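Local coordinates for D-isomer specific 2-hydroxyacid dehydrogenase NAD-binding (Xanthobacter autotrophicus, PDB 4XA8), which probably acts as an NAD(P)-dependent oxidoreductase of the D-isomer specific 2-hydroxyacid dehydrogenase family, binding its cofactor in a Rossmann-type domain, at residues 126-129 with 130-133. Numbering follows the deposited sequence.
Sequences ERAQ and REGR
With chi1 at 81°, CG of Arg-133 sits between its own backbone N and carbonyl carbon, and the extended chain beyond it lays the guanidinium against Ala-128, whose CB lies over one face, toward its rim, 3.8 Å from Arg-133 NH2. Arg-130 follows another course: CG stands opposite the carbonyl carbon (chi1 -65°), and a bend at chi3 folds the guanidinium back over the preceding turn, Arg-130 CZ 3.9 Å from Arg-127 CA. Both side chains pack on the end of helix 122-130, which finishes in a Schellman motif. Gly-132, the first residue to leave helical geometry, has positive phi, a conformation that glycine adopts readily. The reversal is secured by two backbone bonds: Arg-133 N reaches back to Ala-128 O at 3.0 Å in a nearly straight bond (178°), while Gly-132 N bonds to Gln-129 O at 3.0 Å. One step earlier, Glu-131 N still bonds to Arg-127 O at 3.1 Å, with a second, weak link to Ala-128 O.

A salt bridge spans the same turn on its exposed side. Arg-133 NE meets Glu-131 OE1 at 2.7 Å, in the guanidinium plane but from above the carboxylate; together with the Ala-128 methyl, this bond would favour one orientation of the guanidinium. Arg-133 NH1 also bonds to His-135 ND1. The Arg-130 guanidinium has its salt-bridge partner in Asp-276, and Glu-126 pairs with Arg-117 of helix 103-119.

Both ends of the Gln-129 amide are satisfied by the second subunit: NE2 donates to Val-278 O and Trp-273 O, and OE1 accepts from Val-280 N, in its strand 278-280. The last turn of helix 122-130 thus meets that subunit through Glu-126 and Gln-129, before the loop running to strand 146-150 of the seven-stranded parallel sheet.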
ATOM      1  N   GLU A 126      12.876   2.022  -2.247  1.00 24.32           N
ATOM      2  CA  GLU A 126      12.889   3.459  -1.979  1.00 26.87           C
ATOM      3  C   GLU A 126      14.344   3.887  -1.790  1.00 26.21           C
ATOM      4  O   GLU A 126      14.744   4.943  -2.305  1.00 26.07           O
ATOM      5  CB  GLU A 126      12.065   3.854  -0.691  1.00 30.89           C
ATOM      6  CG  GLU A 126      10.559   3.803  -0.800  1.00 34.02           C
ATOM      7  CD  GLU A 126       9.820   3.809   0.574  1.00 40.21           C
ATOM      8  OE1 GLU A 126      10.364   4.257   1.603  1.00 42.05           O
ATOM      9  OE2 GLU A 126       8.677   3.319   0.640  1.00 43.57           O
ATOM     10  N   ARG A 127      15.127   3.076  -1.055  1.00 25.49           N
ATOM     11  CA  ARG A 127      16.548   3.315  -0.806  0.50 27.97           C
ATOM     12  C   ARG A 127      17.328   3.313  -2.125  1.00 27.27           C
ATOM     13  O   ARG A 127      18.173   4.161  -2.384  1.00 27.79           O
ATOM     14  CB  ARG A 127      17.051   2.194   0.133  0.50 29.55           C
ATOM     15  CG  ARG A 127      18.504   2.129   0.538  0.50 32.01           C
ATOM     16  CD  ARG A 127      18.624   1.125   1.714  0.50 32.92           C
ATOM     17  NE  ARG A 127      17.459   1.210   2.612  0.50 32.91           N
ATOM     18  CZ  ARG A 127      16.768   0.178   3.103  0.50 32.91           C
ATOM     19  NH1 ARG A 127      17.111  -1.080   2.835  0.50 33.12           N
ATOM     20  NH2 ARG A 127      15.742   0.405   3.917  0.50 32.66           N
ATOM     21  N   ALA A 128      17.052   2.288  -2.933  1.00 25.72           N
ATOM     22  CA  ALA A 128      17.712   2.115  -4.236  1.00 25.44           C
ATOM     23  C   ALA A 128      17.513   3.345  -5.178  1.00 24.99           C
ATOM     24  O   ALA A 128      18.470   3.833  -5.839  1.00 24.56           O
ATOM     25  CB  ALA A 128      17.214   0.846  -4.899  1.00 23.96           C
ATOM     26  N   GLN A 129      16.299   3.883  -5.189  1.00 24.74           N
ATOM     27  CA  GLN A 129      16.000   5.066  -5.997  1.00 25.70           C
ATOM     28  C   GLN A 129      16.842   6.255  -5.561  1.00 27.23           C
ATOM     29  O   GLN A 129      17.356   6.994  -6.401  1.00 26.79           O
ATOM     30  CB  GLN A 129      14.505   5.399  -5.930  1.00 25.70           C
ATOM     31  CG  GLN A 129      14.196   6.609  -6.762  1.00 27.02           C
ATOM     32  CD  GLN A 129      12.766   7.090  -6.665  1.00 26.81           C
ATOM     33  OE1 GLN A 129      11.902   6.489  -6.046  1.00 26.37           O
ATOM     34  NE2 GLN A 129      12.559   8.257  -7.188  1.00 30.69           N
ATOM     35  N   ARG A 130      17.018   6.427  -4.239  1.00 28.37           N
ATOM     36  CA  ARG A 130      17.842   7.524  -3.741  1.00 33.04           C
ATOM     37  C   ARG A 130      19.310   7.276  -4.138  1.00 33.62           C
ATOM     38  O   ARG A 130      20.083   8.223  -4.259  1.00 33.21           O
ATOM     39  CB  ARG A 130      17.672   7.696  -2.222  1.00 37.15           C
ATOM     40  CG  ARG A 130      16.248   8.117  -1.836  1.00 41.65           C
ATOM     41  CD  ARG A 130      15.999   8.381  -0.330  1.00 46.79           C
ATOM     42  NE  ARG A 130      16.819   7.533   0.542  1.00 51.50           N
ATOM     43  CZ  ARG A 130      16.379   6.547   1.339  1.00 53.35           C
ATOM     44  NH1 ARG A 130      15.077   6.247   1.428  1.00 50.37           N
ATOM     45  NH2 ARG A 130      17.273   5.847   2.045  1.00 55.00           N
ATOM     46  N   GLU A 131      19.683   6.003  -4.339  1.00 32.36           N
ATOM     47  CA  GLU A 131      21.054   5.677  -4.808  1.00 36.81           C
ATOM     48  C   GLU A 131      21.175   5.753  -6.334  1.00 35.36           C
ATOM     49  O   GLU A 131      22.260   5.583  -6.860  1.00 36.12           O
ATOM     50  CB  GLU A 131      21.468   4.257  -4.353  1.00 38.90           C
ATOM     51  CG  GLU A 131      21.584   4.053  -2.852  1.00 43.30           C
ATOM     52  CD  GLU A 131      21.698   2.561  -2.402  1.00 48.54           C
ATOM     53  OE1 GLU A 131      20.955   1.605  -2.860  1.00 44.43           O
ATOM     54  OE2 GLU A 131      22.531   2.347  -1.496  1.00 56.10           O
ATOM     55  N   GLY A 132      20.059   5.956  -7.049  1.00 32.58           N
ATOM     56  CA  GLY A 132      20.029   5.965  -8.494  1.00 32.78           C
ATOM     57  C   GLY A 132      20.197   4.610  -9.162  1.00 32.74           C
ATOM     58  O   GLY A 132      20.648   4.541 -10.315  1.00 34.25           O
ATOM     59  N   ARG A 133      19.823   3.548  -8.462  1.00 31.33           N
ATOM     60  CA  ARG A 133      20.070   2.199  -8.976  1.00 31.86           C
ATOM     61  C   ARG A 133      18.823   1.339  -9.063  1.00 28.29           C
ATOM     62  O   ARG A 133      17.925   1.416  -8.249  1.00 25.87           O
ATOM     63  CB  ARG A 133      21.178   1.507  -8.193  1.00 33.43           C
ATOM     64  CG  ARG A 133      20.746   0.912  -6.902  1.00 33.58           C
ATOM     65  CD  ARG A 133      21.906   0.382  -6.030  1.00 33.80           C
ATOM     66  NE  ARG A 133      21.214  -0.138  -4.889  1.00 33.01           N
ATOM     67  CZ  ARG A 133      20.613  -1.317  -4.837  1.00 32.93           C
ATOM     68  NH1 ARG A 133      20.712  -2.251  -5.831  1.00 31.09           N
ATOM     69  NH2 ARG A 133      19.946  -1.574  -3.750  1.00 35.10           N
TER